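Local coordinates for alginate lyase A1-II' (PDB 2CWS), which depolymerises alginate, probably as a lyase that cleaves the chain by beta-elimination, the piece described here being the lyase domain of polysaccharide lyase family 7, at residues 15-20 with 68-73; 48-53 with 215-220; 105-110 with 203-208; 127-132 with 154-159. One frame throughout, in Å; residues are numbered along the deposited sequence.

Contact 1 of 4, residues 15-20 with 68-73; sequences WKLQLP and SELREM. With SO4 (sulfate ion), chain C.
W15 to Q18 run antiparallel to E69 to E72, the strand directions 149° apart: K16 with R71 and Q18 with E69 are hydrogen-bonded pairs, while W15 with E72 and L17 with L70 are non-hydrogen-bonded ones. The W15 and L70 side chains cross at about a right angle, L70 CD1 over one face of the indole toward its rim and W15 CE3 3.5 Å from L70 CB.

The other side holds a sulfate ion, probably from the crystallisation liquor. R71 CG is anti to the backbone N and the chain bends at chi2 (-68°), which puts CD beside K16 CE. The guanidinium presents an edge: NE reaches sulfate O1 at 2.8 Å and NH2 reaches O3 at 2.9 Å, while NH1 gives a nearly linear bond to E72 O at 2.8 Å, so all three nitrogens are held. K16 passes M73 SD with its CD at 3.7 Å, and its NZ bonds sulfate O2 at 2.8 Å. The Q18 amide stands 83° to the guanidinium plane, its OE1 taken by K201. A leucine in place of R71 would probably leave E72 O without its NH1 partner and the sulfate held less firmly. K16 NZ and R71 NE are 4.6 Å apart, and the sulfate, with E26 paired to K16, would probably ease that repulsion: two positive side chains with a bound anion between them, consistent with an anion-binding spot.

Contact 2 of 4, residues 48-53 with 215-220; sequences AMTFWA and SAIAKL
W52 lies against the start of strand 215-228, and its side chain can be followed outward atom by atom. CB sits 4.1 Å from A216 O; CG is anti to the backbone N (chi1 174°), and beyond it CD1 comes to 3.3 Å from the same A216 O. CD1 also meets I217 CG1 at 3.7 Å, a methylene that approaches the indole at its edge, in plane. Next round the rim, NE1 makes a weak, bent bond to S215 OG at 2.8 Å, with 147° at the hydrogen. CE2 follows at 3.6 Å from S215 OG, and CZ2 ends the run at 3.8 Å from S215 CB.

Farther along the same face, T50 and K219 lie side by side, and K219 carries its NZ on to D44 and D46. The reverse face is apolar: F51 CE2 rests 3.8 Å from L220 CD1, with M49 CE close to the same methyl. The backbones are antiparallel, bonded both ways at M49 with L220, F51 with A218 and A53 with A216. In the seven-stranded sheet strand 215-228 lies between 49-54 and 88-99, and F51 turns inward onto S68 and L70 of strand 67-72 in the opposing sheet.

Contact 3 of 4, residues 105-110 with 203-208; sequences KIIVAQ and GNYVQD. With SO4 (sulfate ion), chain B.
V108 and G203 meet at a corner of the chain, where the regular ladder gives way. G203 N bonds V108 O at 3.1 Å, coming from above the carbonyl plane, 54° out of it, and a water donates to both V108 O and G203 O, bridging the two backbones beside that bond. The backbone at G203 takes angles at which a CB would jam against the carbonyl oxygen of the residue before, which accounts for glycine here.

Past the corner, I107 and Y205 form an ordinary antiparallel hydrogen-bonded pair. Y205 O is gripped twice: by I107 N at 2.8 Å and by Q207 NE2 at 3.0 Å, the latter from well above the carbonyl plane. Q207, the centre of an inverse gamma turn, folds back with CD bent round (chi2 -62°), and its NE2 stands 3.3 Å above the centre of the Y205 ring. I107 CD1 touches both, 3.7 Å from Q207 CD and close to Y205 CD2.

This ladder belongs to the larger antiparallel sheet of the beta-sandwich (jelly-roll) fold of family 7 lyases, and its Y205 side carries a sulfate ion, probably from the crystallisation liquor. Y205 OH bonds sulfate O3 at 2.7 Å, with S63 as a further partner, and H112 and R67 also hold the ion. Q110 lies with its amide almost parallel to the tyrosine ring, 7° between planes, NE2 being 3.5 Å from Y205 CD2. That NE2 has its main partner in E69 and reaches sulfate O1 only weakly, at 3.4 Å.

Contact 4 of 4, residues 127-132 with 154-159; sequences AVFQDG and TGIKLG
F129 drives the rim of its ring against the loop 154-159: CZ is 3.7 Å from L158 N, and the peptide joining K157 to L158 lies at the ring's edge, in its plane. CE2 also meets I156 CG2 at 3.8 Å, a less certain contact because I156 was modelled in two conformers. Just before this peptide the chain forms a G1 beta bulge, in which G155 and I156 both face G132. It sits at the end of strand 120-130, where the chain turns back into strand 133-139; the loop 154-159 itself leads out of this sheet toward strand 162-169 of the other.

With CG anti to the backbone N (chi1 -180°), the D131 carboxylate crosses the L158 side chain at about a right angle. Its OD1 receives L158 N at 2.8 Å in an almost straight bond (175°), the donor standing 60° out of the carboxylate plane. The same oxygen lies 3.5 Å from K157 CB, whose chain extends on past G132. An alanine in place of F129 would probably open a gap between the strand end and the I156 to L158 backbone, and take away packing on Y162.

D131 also centres an inverse gamma turn, closed by a weak bond from G132 N to Q130 O. That N-H is shared, for G132 N also reaches I156 O at 2.7 Å. G155 and G132 both adopt backbone angles that call for glycine, and G155 N bonds G132 O at 2.9 Å.

In the fold
All four contacts lie in one lyase domain, a sandwich of two antiparallel sheets. Contacts 1 and 3 share the larger sheet, with strands 67-72 and 204-206 as neighbours and centres about 12 Å apart, and contact 4 joins the same sheet through strand 120-130, next to 106-114. Contact 2 belongs to the opposing seven-stranded sheet and packs on contacts 1 and 3 across the interior. Along the chain contacts 1 and 2 interleave, contact 3 lies inside the loop closed by contact 2, and contact 4 inside that of contact 3. Contacts 1 and 3 each carry a sulfate on the same sheet; contact 4 lies about 22 Å from contact 1, centre to centre.

Contact 1 of 4, residues 15-20 with 68-73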
# COMPACT_ATOMS: atom_id res chain seq x y z
N TRP A 15 4.11 1.71 -11.49
CA TRP A 15 3.60 0.72 -10.55
C TRP A 15 3.67 -0.66 -11.21
O TRP A 15 3.41 -0.74 -12.43
CB TRP A 15 2.15 0.98 -10.20
CG TRP A 15 1.83 2.26 -9.47
CD1 TRP A 15 1.37 3.43 -10.00
CD2 TRP A 15 1.97 2.50 -8.06
NE1 TRP A 15 1.19 4.37 -9.03
CE2 TRP A 15 1.54 3.83 -7.82
CE3 TRP A 15 2.38 1.70 -6.96
CZ2 TRP A 15 1.53 4.38 -6.53
CZ3 TRP A 15 2.36 2.25 -5.70
CH2 TRP A 15 1.95 3.57 -5.51
N LYS A 16 3.89 -1.70 -10.44
CA LYS A 16 3.60 -3.07 -10.88
C LYS A 16 2.52 -3.61 -9.95
O LYS A 16 2.30 -3.07 -8.84
CB LYS A 16 4.83 -3.97 -10.91
CG LYS A 16 5.43 -4.27 -9.56
CD LYS A 16 6.61 -5.24 -9.68
CE LYS A 16 7.27 -5.49 -8.33
NZ LYS A 16 8.28 -6.56 -8.44
N LEU A 17 1.81 -4.65 -10.37
CA LEU A 17 0.72 -5.21 -9.61
C LEU A 17 1.05 -6.61 -9.14
O LEU A 17 1.50 -7.45 -9.93
CB LEU A 17 -0.54 -5.27 -10.51
CG LEU A 17 -1.80 -5.95 -9.92
CD1 LEU A 17 -2.36 -5.22 -8.71
CD2 LEU A 17 -2.83 -6.06 -11.03
N GLN A 18 0.81 -6.87 -7.86
CA GLN A 18 1.01 -8.17 -7.23
C GLN A 18 -0.35 -8.79 -6.97
O GLN A 18 -1.22 -8.12 -6.37
CB GLN A 18 1.83 -7.97 -5.93
CG GLN A 18 3.20 -7.42 -6.24
CD GLN A 18 3.98 -6.99 -5.03
OE1 GLN A 18 3.36 -6.44 -4.09
NE2 GLN A 18 5.28 -7.16 -5.06
N LEU A 19 -0.51 -10.03 -7.40
CA LEU A 19 -1.81 -10.72 -7.36
C LEU A 19 -1.91 -11.78 -6.30
O LEU A 19 -0.90 -12.33 -5.85
CB LEU A 19 -2.06 -11.36 -8.75
CG LEU A 19 -2.20 -10.34 -9.88
CD1 LEU A 19 -2.24 -11.15 -11.22
CD2 LEU A 19 -3.40 -9.47 -9.73
N PRO A 20 -3.14 -12.19 -5.99
CA PRO A 20 -3.38 -13.24 -4.99
C PRO A 20 -3.73 -14.58 -5.61
O PRO A 20 -4.34 -15.42 -4.94
CB PRO A 20 -4.58 -12.68 -4.22
CG PRO A 20 -5.40 -12.03 -5.30
CD PRO A 20 -4.40 -11.47 -6.28
N SER A 68 -3.98 -8.09 -3.54
CA SER A 68 -4.02 -7.52 -4.91
C SER A 68 -3.55 -6.07 -4.68
O SER A 68 -4.32 -5.29 -4.13
CB SER A 68 -5.42 -7.59 -5.49
OG SER A 68 -5.40 -6.99 -6.78
N GLU A 69 -2.28 -5.78 -4.99
CA GLU A 69 -1.67 -4.58 -4.44
C GLU A 69 -0.64 -4.04 -5.46
O GLU A 69 0.13 -4.82 -6.01
CB GLU A 69 -1.03 -4.87 -3.09
CG GLU A 69 -0.58 -3.64 -2.29
CD GLU A 69 0.09 -3.99 -0.98
OE1 GLU A 69 0.83 -5.00 -0.92
OE2 GLU A 69 -0.10 -3.23 0.01
N LEU A 70 -0.65 -2.71 -5.64
CA LEU A 70 0.36 -2.07 -6.46
C LEU A 70 1.62 -1.81 -5.64
O LEU A 70 1.56 -1.52 -4.45
CB LEU A 70 -0.16 -0.71 -6.98
CG LEU A 70 -1.36 -0.77 -7.88
CD1 LEU A 70 -1.89 0.62 -8.18
CD2 LEU A 70 -1.06 -1.53 -9.22
N ARG A 71 2.75 -1.90 -6.31
CA ARG A 71 4.10 -1.74 -5.75
C ARG A 71 4.81 -0.71 -6.59
O ARG A 71 4.96 -0.89 -7.83
CB ARG A 71 4.77 -3.15 -5.81
CG ARG A 71 6.14 -3.32 -5.15
CD ARG A 71 7.32 -2.57 -5.80
NE ARG A 71 8.55 -3.21 -5.34
CZ ARG A 71 9.73 -2.62 -5.30
NH1 ARG A 71 9.90 -1.36 -5.71
NH2 ARG A 71 10.78 -3.33 -4.82
N GLU A 72 5.25 0.39 -5.98
CA GLU A 72 5.84 1.50 -6.71
C GLU A 72 7.15 1.09 -7.35
O GLU A 72 8.01 0.47 -6.69
CB GLU A 72 6.10 2.67 -5.75
CG GLU A 72 6.76 3.86 -6.45
CD GLU A 72 7.29 4.88 -5.46
OE1 GLU A 72 7.37 4.61 -4.25
OE2 GLU A 72 7.65 6.00 -5.97
N MET A 73 7.35 1.48 -8.61
CA MET A 73 8.53 1.19 -9.40
C MET A 73 9.09 2.49 -9.94
O MET A 73 8.71 2.91 -11.02
CB MET A 73 8.19 0.24 -10.57
CG MET A 73 7.65 -1.09 -10.08
SD MET A 73 8.86 -2.25 -9.44
CE MET A 73 9.67 -2.73 -10.99
S SO4 C . 9.75 -6.82 -4.94
O1 SO4 C . 8.40 -6.01 -4.90
O2 SO4 C . 10.10 -7.01 -6.30
O3 SO4 C . 10.74 -6.17 -4.23
O4 SO4 C . 9.33 -8.04 -4.24

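Contact 2 of 4, residues 48-53 with 215-220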
# COMPACT_ATOMS: atom_id res chain seq x y z
N ALA A 48 -13.84 3.24 -10.64
CA ALA A 48 -12.74 2.96 -9.70
C ALA A 48 -11.86 1.84 -10.18
O ALA A 48 -12.32 0.83 -10.71
CB ALA A 48 -13.30 2.51 -8.34
N MET A 49 -10.55 2.01 -9.89
CA MET A 49 -9.60 0.88 -9.98
C MET A 49 -9.89 0.01 -8.75
O MET A 49 -9.77 0.47 -7.60
CB MET A 49 -8.19 1.42 -10.00
CG MET A 49 -7.09 0.37 -9.89
SD MET A 49 -5.47 0.97 -10.33
CE MET A 49 -5.26 2.34 -9.20
N THR A 50 -10.28 -1.25 -9.00
CA THR A 50 -10.88 -2.11 -7.99
C THR A 50 -10.00 -3.34 -7.82
O THR A 50 -9.67 -4.02 -8.81
CB THR A 50 -12.30 -2.47 -8.45
OG1 THR A 50 -13.04 -1.29 -8.69
CG2 THR A 50 -13.02 -3.23 -7.30
N PHE A 51 -9.67 -3.62 -6.57
CA PHE A 51 -8.76 -4.71 -6.19
C PHE A 51 -9.55 -5.74 -5.41
O PHE A 51 -10.14 -5.40 -4.35
CB PHE A 51 -7.66 -4.19 -5.27
CG PHE A 51 -6.80 -3.08 -5.87
CD1 PHE A 51 -5.59 -3.40 -6.50
CD2 PHE A 51 -7.20 -1.76 -5.79
CE1 PHE A 51 -4.79 -2.39 -6.98
CE2 PHE A 51 -6.39 -0.75 -6.30
CZ PHE A 51 -5.17 -1.06 -6.88
N TRP A 52 -9.59 -6.99 -5.89
CA TRP A 52 -10.30 -8.07 -5.21
C TRP A 52 -9.30 -9.17 -4.85
O TRP A 52 -8.47 -9.54 -5.70
CB TRP A 52 -11.45 -8.63 -6.12
CG TRP A 52 -12.06 -9.84 -5.44
CD1 TRP A 52 -12.98 -9.78 -4.41
CD2 TRP A 52 -11.83 -11.24 -5.66
NE1 TRP A 52 -13.31 -11.03 -4.00
CE2 TRP A 52 -12.61 -11.97 -4.77
CE3 TRP A 52 -11.00 -11.94 -6.60
CZ2 TRP A 52 -12.63 -13.36 -4.70
CZ3 TRP A 52 -11.02 -13.33 -6.54
CH2 TRP A 52 -11.84 -14.02 -5.61
N ALA A 53 -9.39 -9.68 -3.62
CA ALA A 53 -8.49 -10.78 -3.24
C ALA A 53 -9.20 -11.69 -2.25
O ALA A 53 -9.78 -11.20 -1.27
CB ALA A 53 -7.19 -10.28 -2.60
N SER A 215 -13.44 -12.69 1.25
CA SER A 215 -12.58 -11.90 0.33
C SER A 215 -12.84 -10.41 0.61
O SER A 215 -13.82 -10.05 1.24
CB SER A 215 -12.88 -12.23 -1.12
OG SER A 215 -14.22 -11.87 -1.50
N ALA A 216 -11.96 -9.58 0.08
CA ALA A 216 -12.10 -8.14 0.25
C ALA A 216 -12.06 -7.43 -1.10
O ALA A 216 -11.50 -7.94 -2.08
CB ALA A 216 -10.96 -7.59 1.12
N ILE A 217 -12.67 -6.25 -1.10
CA ILE A 217 -12.65 -5.34 -2.25
C ILE A 217 -12.25 -3.97 -1.75
O ILE A 217 -12.89 -3.44 -0.84
CB ILE A 217 -14.02 -5.24 -2.93
CG1 ILE A 217 -14.51 -6.60 -3.46
CG2 ILE A 217 -13.98 -4.20 -4.05
CD1 ILE A 217 -15.99 -6.59 -3.87
N ALA A 218 -11.23 -3.39 -2.39
CA ALA A 218 -10.87 -2.00 -2.14
C ALA A 218 -10.83 -1.28 -3.48
O ALA A 218 -10.54 -1.90 -4.51
CB ALA A 218 -9.50 -1.87 -1.46
N LYS A 219 -11.13 0.03 -3.46
CA LYS A 219 -11.18 0.85 -4.63
C LYS A 219 -10.31 2.08 -4.51
O LYS A 219 -10.18 2.64 -3.39
CB LYS A 219 -12.63 1.36 -4.86
CG LYS A 219 -13.53 0.29 -5.44
CD LYS A 219 -14.97 0.81 -5.64
CE LYS A 219 -15.74 -0.15 -6.53
NZ LYS A 219 -17.14 0.35 -6.81
N LEU A 220 -9.78 2.51 -5.64
CA LEU A 220 -9.10 3.81 -5.75
C LEU A 220 -9.76 4.59 -6.90
O LEU A 220 -10.02 4.07 -7.97
CB LEU A 220 -7.61 3.64 -6.02
CG LEU A 220 -6.82 2.99 -4.85
CD1 LEU A 220 -5.39 2.75 -5.24
CD2 LEU A 220 -6.89 3.85 -3.60

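Contact 3 of 4, residues 105-110 with 203-208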
# COMPACT_ATOMS: atom_id res chain seq x y z
N LYS A 105 -10.40 -6.75 8.60
CA LYS A 105 -9.18 -5.91 8.51
C LYS A 105 -8.48 -6.14 7.17
O LYS A 105 -8.21 -7.27 6.78
CB LYS A 105 -8.25 -6.24 9.66
CG LYS A 105 -6.98 -5.40 9.69
CD LYS A 105 -5.96 -5.84 10.69
CE LYS A 105 -6.45 -5.66 12.12
NZ LYS A 105 -5.41 -6.09 13.14
N ILE A 106 -8.14 -5.01 6.50
CA ILE A 106 -7.26 -5.05 5.34
C ILE A 106 -6.31 -3.86 5.45
O ILE A 106 -6.52 -2.94 6.22
CB ILE A 106 -7.99 -5.00 3.98
CG1 ILE A 106 -8.67 -3.64 3.73
CG2 ILE A 106 -8.96 -6.15 3.86
CD1 ILE A 106 -9.24 -3.53 2.30
N ILE A 107 -5.21 -3.94 4.68
CA ILE A 107 -4.25 -2.84 4.53
C ILE A 107 -4.45 -2.28 3.13
O ILE A 107 -4.42 -3.02 2.14
CB ILE A 107 -2.81 -3.32 4.82
CG1 ILE A 107 -2.64 -3.55 6.30
CG2 ILE A 107 -1.78 -2.33 4.25
CD1 ILE A 107 -1.35 -4.25 6.69
N VAL A 108 -4.61 -0.95 3.04
CA VAL A 108 -4.94 -0.29 1.77
C VAL A 108 -3.82 0.57 1.24
O VAL A 108 -3.92 1.02 0.08
CB VAL A 108 -6.27 0.52 1.87
CG1 VAL A 108 -7.45 -0.40 2.11
CG2 VAL A 108 -6.14 1.60 2.94
N ALA A 109 -2.76 0.80 1.99
CA ALA A 109 -1.60 1.51 1.50
C ALA A 109 -0.43 1.23 2.41
O ALA A 109 -0.61 0.88 3.59
CB ALA A 109 -1.87 3.03 1.44
N GLN A 110 0.77 1.38 1.87
CA GLN A 110 1.99 1.19 2.68
C GLN A 110 3.09 2.12 2.20
O GLN A 110 3.13 2.56 1.05
CB GLN A 110 2.58 -0.25 2.60
CG GLN A 110 1.54 -1.34 2.77
CD GLN A 110 2.21 -2.68 2.96
OE1 GLN A 110 3.10 -2.81 3.82
NE2 GLN A 110 1.78 -3.67 2.19
N GLY A 203 -3.44 -0.68 -2.48
CA GLY A 203 -4.35 -1.66 -3.05
C GLY A 203 -5.11 -2.38 -1.94
O GLY A 203 -5.79 -1.70 -1.14
N ASN A 204 -4.99 -3.72 -1.91
CA ASN A 204 -5.87 -4.52 -1.03
C ASN A 204 -5.03 -5.68 -0.52
O ASN A 204 -4.89 -6.71 -1.17
CB ASN A 204 -7.06 -5.00 -1.83
CG ASN A 204 -8.02 -5.88 -1.08
OD1 ASN A 204 -8.97 -6.42 -1.76
ND2 ASN A 204 -7.84 -6.08 0.17
N TYR A 205 -4.49 -5.54 0.71
CA TYR A 205 -3.63 -6.54 1.32
C TYR A 205 -4.48 -7.11 2.47
O TYR A 205 -4.70 -6.44 3.49
CB TYR A 205 -2.35 -5.87 1.77
CG TYR A 205 -1.35 -6.75 2.50
CD1 TYR A 205 -1.24 -8.12 2.29
CD2 TYR A 205 -0.47 -6.13 3.37
CE1 TYR A 205 -0.27 -8.86 2.95
CE2 TYR A 205 0.51 -6.85 4.05
CZ TYR A 205 0.57 -8.23 3.85
OH TYR A 205 1.53 -8.98 4.48
N VAL A 206 -4.99 -8.31 2.27
CA VAL A 206 -6.10 -8.79 3.10
C VAL A 206 -5.60 -9.44 4.39
O VAL A 206 -4.91 -10.44 4.32
CB VAL A 206 -6.90 -9.84 2.29
CG1 VAL A 206 -8.14 -10.27 3.08
CG2 VAL A 206 -7.31 -9.29 0.91
N GLN A 207 -5.98 -8.85 5.55
CA GLN A 207 -5.47 -9.39 6.81
C GLN A 207 -6.39 -10.47 7.36
O GLN A 207 -6.94 -10.41 8.44
CB GLN A 207 -5.23 -8.27 7.86
CG GLN A 207 -4.36 -7.13 7.26
CD GLN A 207 -3.00 -7.59 6.86
OE1 GLN A 207 -2.14 -7.99 7.65
NE2 GLN A 207 -2.74 -7.57 5.52
N ASP A 208 -6.54 -11.49 6.54
CA ASP A 208 -7.33 -12.71 6.84
C ASP A 208 -6.83 -13.75 5.85
O ASP A 208 -6.89 -13.51 4.65
CB ASP A 208 -8.81 -12.45 6.66
CG ASP A 208 -9.73 -13.58 7.06
OD1 ASP A 208 -10.89 -13.28 7.50
OD2 ASP A 208 -9.30 -14.74 6.95
S SO4 B . 4.43 -7.36 3.69
O1 SO4 B . 3.87 -6.30 2.66
O2 SO4 B . 5.80 -7.09 4.05
O3 SO4 B . 3.67 -7.33 4.88
O4 SO4 B . 4.38 -8.68 3.08
O HOH W 1 -6.19 1.01 -1.67

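Contact 4 of 4, residues 127-132 with 154-159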
# COMPACT_ATOMS: atom_id res chain seq x y z
N ALA A 127 -1.39 1.35 6.31
CA ALA A 127 -2.70 1.99 6.47
C ALA A 127 -3.71 0.88 6.65
O ALA A 127 -4.11 0.23 5.68
CB ALA A 127 -2.97 2.89 5.28
N VAL A 128 -4.10 0.64 7.91
CA VAL A 128 -4.95 -0.49 8.28
C VAL A 128 -6.40 -0.05 8.40
O VAL A 128 -6.74 0.75 9.28
CB VAL A 128 -4.49 -1.08 9.63
CG1 VAL A 128 -5.36 -2.28 9.99
CG2 VAL A 128 -3.00 -1.46 9.59
N PHE A 129 -7.23 -0.56 7.49
CA PHE A 129 -8.65 -0.21 7.44
C PHE A 129 -9.45 -1.23 8.22
O PHE A 129 -9.36 -2.43 7.99
CB PHE A 129 -9.13 -0.15 5.98
CG PHE A 129 -10.62 0.16 5.91
CD1 PHE A 129 -11.61 -0.81 5.99
CD2 PHE A 129 -11.01 1.48 5.76
CE1 PHE A 129 -12.92 -0.47 6.02
CE2 PHE A 129 -12.35 1.82 5.78
CZ PHE A 129 -13.33 0.82 5.93
N GLN A 130 -10.34 -0.68 9.08
CA GLN A 130 -11.48 -1.41 9.69
C GLN A 130 -12.72 -0.56 9.48
O GLN A 130 -12.64 0.65 9.25
CB GLN A 130 -11.26 -1.76 11.14
CG GLN A 130 -9.91 -2.51 11.15
CD GLN A 130 -9.80 -3.26 12.42
OE1 GLN A 130 -9.34 -2.67 13.43
NE2 GLN A 130 -10.19 -4.53 12.45
N ASP A 131 -13.90 -1.22 9.57
CA ASP A 131 -15.16 -0.49 9.38
C ASP A 131 -15.48 0.39 10.58
O ASP A 131 -16.13 -0.02 11.54
CB ASP A 131 -16.24 -1.52 9.13
CG ASP A 131 -17.63 -0.93 8.91
OD1 ASP A 131 -17.73 0.29 8.76
OD2 ASP A 131 -18.57 -1.74 8.85
N GLY A 132 -15.00 1.61 10.53
CA GLY A 132 -15.18 2.59 11.58
C GLY A 132 -13.87 3.26 12.05
O GLY A 132 -13.96 4.25 12.79
N THR A 154 -10.84 8.13 13.58
CA THR A 154 -12.16 7.69 13.98
C THR A 154 -13.23 8.11 12.97
O THR A 154 -13.30 9.28 12.57
CB THR A 154 -12.49 8.31 15.35
OG1 THR A 154 -11.52 7.83 16.27
CG2 THR A 154 -13.87 7.91 15.81
N GLY A 155 -14.09 7.13 12.58
CA GLY A 155 -15.33 7.39 11.83
C GLY A 155 -15.27 6.92 10.39
O GLY A 155 -16.28 7.01 9.67
N ILE A 156 -14.14 6.38 9.95
CA ILE A 156 -13.88 5.92 8.56
C ILE A 156 -14.66 4.60 8.37
O ILE A 156 -14.15 3.59 8.87
CB ILE A 156 -12.37 5.72 8.26
CG1 ILE A 156 -11.43 6.87 8.78
CG2 ILE A 156 -12.14 5.45 6.80
CD1 ILE A 156 -11.98 8.14 8.17
N LYS A 157 -15.83 4.56 7.70
CA LYS A 157 -16.62 3.36 7.63
C LYS A 157 -16.53 2.68 6.27
O LYS A 157 -16.09 3.23 5.27
CB LYS A 157 -18.08 3.66 7.96
CG LYS A 157 -18.17 4.07 9.43
CD LYS A 157 -19.54 4.59 9.85
CE LYS A 157 -19.48 4.94 11.36
NZ LYS A 157 -20.82 5.49 11.75
N LEU A 158 -16.97 1.41 6.26
CA LEU A 158 -17.10 0.68 5.01
C LEU A 158 -17.90 1.48 4.01
O LEU A 158 -18.95 1.98 4.32
CB LEU A 158 -17.83 -0.66 5.31
CG LEU A 158 -17.74 -1.69 4.20
CD1 LEU A 158 -16.35 -2.31 4.16
CD2 LEU A 158 -18.81 -2.75 4.38
N GLY A 159 -17.34 1.61 2.80
CA GLY A 159 -17.99 2.36 1.72
C GLY A 159 -17.73 3.85 1.72
O GLY A 159 -18.00 4.49 0.70